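PDB 3G14: nitroreductase family protein from Clostridium novyi, which is probably an FMN-dependent oxidoreductase of the nitroreductase family, though its own substrate and reaction are not established. Local coordinates for residues 137-140 with 141-145. Numbering follows the deposited sequence. Where two conformers were deposited one is given.
Sequences LKIP and DNLRV
The loop from helix 130-137 to strand 144-151, an edge strand of the mixed sheet within this chain, leaves the helix at Lys-138, with positive phi, and reverses in a type I beta turn from Pro-140 to Leu-143. Leu-143 N donates to Pro-140 O at 3.1 Å, closing the turn. The bond is fairly straight (164° at the hydrogen), but the donor sits about 45° out of the carbonyl plane. Pro-140 and Leu-143 point the same way, side by side, with CD1 of Leu-143 next to CD of Pro-140 at 4.0 Å. Asn-142 OD1 reaches Pro-140 CB at 3.2 Å, its chi1 of 62° setting CG between the backbone N and the carbonyl carbon. This is a contact with carbon, not a hydrogen bond.

Ile-139, just before the turn, reaches two residues after it, one with each branch. CG2, anti to the backbone N, meets CB of Leu-143 at 4.0 Å. CD1, at the end of the other branch, touches CG2 of Val-145 at 3.8 Å, and these two side chains cross at about a right angle. Val-85 of strand 80-86 packs against both Ile-139 and Leu-143. Asp-141 OD1 forms a salt bridge with Lys-134 of helix 130-137, which anchors the turn to that helix.

One backbone bond closes the reversal, while apolar contacts of buried side chains join Ile-139 to Leu-143 and to Val-145 at the start of the strand. The polar side chains at the turn's corners stay exposed.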
# COMPACT_ATOMS: atom_id res chain seq x y z
N LEU B 137 -22.27 -9.22 3.15
CA LEU B 137 -21.19 -10.19 3.34
C LEU B 137 -21.12 -10.77 4.77
O LEU B 137 -20.24 -11.56 5.08
CB LEU B 137 -19.86 -9.57 2.93
CG LEU B 137 -19.84 -8.92 1.52
CD1 LEU B 137 -18.44 -8.45 1.08
CD2 LEU B 137 -20.43 -9.86 0.50
N LYS B 138 -22.06 -10.35 5.62
CA LYS B 138 -22.22 -10.86 6.98
C LYS B 138 -20.98 -10.56 7.83
O LYS B 138 -20.48 -11.40 8.58
CB LYS B 138 -22.64 -12.35 6.93
CG LYS B 138 -24.07 -12.51 6.36
CD LYS B 138 -24.38 -13.88 5.77
CE LYS B 138 -25.71 -13.86 5.00
NZ LYS B 138 -26.23 -15.23 4.77
N ILE B 139 -20.52 -9.31 7.73
CA ILE B 139 -19.29 -8.86 8.40
C ILE B 139 -19.71 -8.25 9.74
O ILE B 139 -20.54 -7.36 9.76
CB ILE B 139 -18.55 -7.79 7.56
CG1 ILE B 139 -18.12 -8.36 6.19
CG2 ILE B 139 -17.36 -7.18 8.38
CD1 ILE B 139 -17.56 -7.35 5.22
N PRO B 140 -19.13 -8.73 10.87
CA PRO B 140 -19.39 -8.05 12.16
C PRO B 140 -19.20 -6.52 12.10
O PRO B 140 -18.26 -6.02 11.49
CB PRO B 140 -18.36 -8.70 13.12
CG PRO B 140 -18.13 -10.07 12.53
CD PRO B 140 -18.24 -9.89 11.01
N ASP B 141 -20.10 -5.81 12.77
CA ASP B 141 -20.15 -4.35 12.67
C ASP B 141 -18.99 -3.64 13.37
O ASP B 141 -18.80 -2.45 13.15
CB ASP B 141 -21.49 -3.82 13.22
CG ASP B 141 -21.98 -2.56 12.49
OD1 ASP B 141 -21.41 -2.13 11.43
OD2 ASP B 141 -22.97 -2.00 13.00
N ASN B 142 -18.22 -4.35 14.18
CA ASN B 142 -16.99 -3.78 14.78
C ASN B 142 -15.77 -3.78 13.82
O ASN B 142 -14.73 -3.28 14.16
CB ASN B 142 -16.63 -4.48 16.10
CG ASN B 142 -16.32 -5.98 15.91
OD1 ASN B 142 -17.06 -6.68 15.25
ND2 ASN B 142 -15.19 -6.42 16.41
N LEU B 143 -15.91 -4.37 12.64
CA LEU B 143 -14.84 -4.35 11.66
C LEU B 143 -15.09 -3.26 10.63
O LEU B 143 -16.17 -2.68 10.59
CB LEU B 143 -14.75 -5.71 10.99
CG LEU B 143 -14.50 -6.87 11.98
CD1 LEU B 143 -14.59 -8.22 11.27
CD2 LEU B 143 -13.16 -6.73 12.68
N ARG B 144 -14.09 -2.99 9.78
CA ARG B 144 -14.15 -1.93 8.78
C ARG B 144 -13.92 -2.52 7.40
O ARG B 144 -13.02 -3.35 7.24
CB ARG B 144 -13.13 -0.81 9.06
CG ARG B 144 -13.31 -0.13 10.44
CD ARG B 144 -14.67 0.54 10.62
NE ARG B 144 -15.01 1.44 9.50
CZ ARG B 144 -14.55 2.68 9.34
NH1 ARG B 144 -13.73 3.24 10.21
NH2 ARG B 144 -14.93 3.39 8.28
N VAL B 145 -14.75 -2.13 6.43
CA VAL B 145 -14.50 -2.45 5.02
C VAL B 145 -13.59 -1.35 4.46
O VAL B 145 -13.99 -0.21 4.29
CB VAL B 145 -15.82 -2.61 4.19
CG1 VAL B 145 -15.51 -3.01 2.72
CG2 VAL B 145 -16.78 -3.63 4.90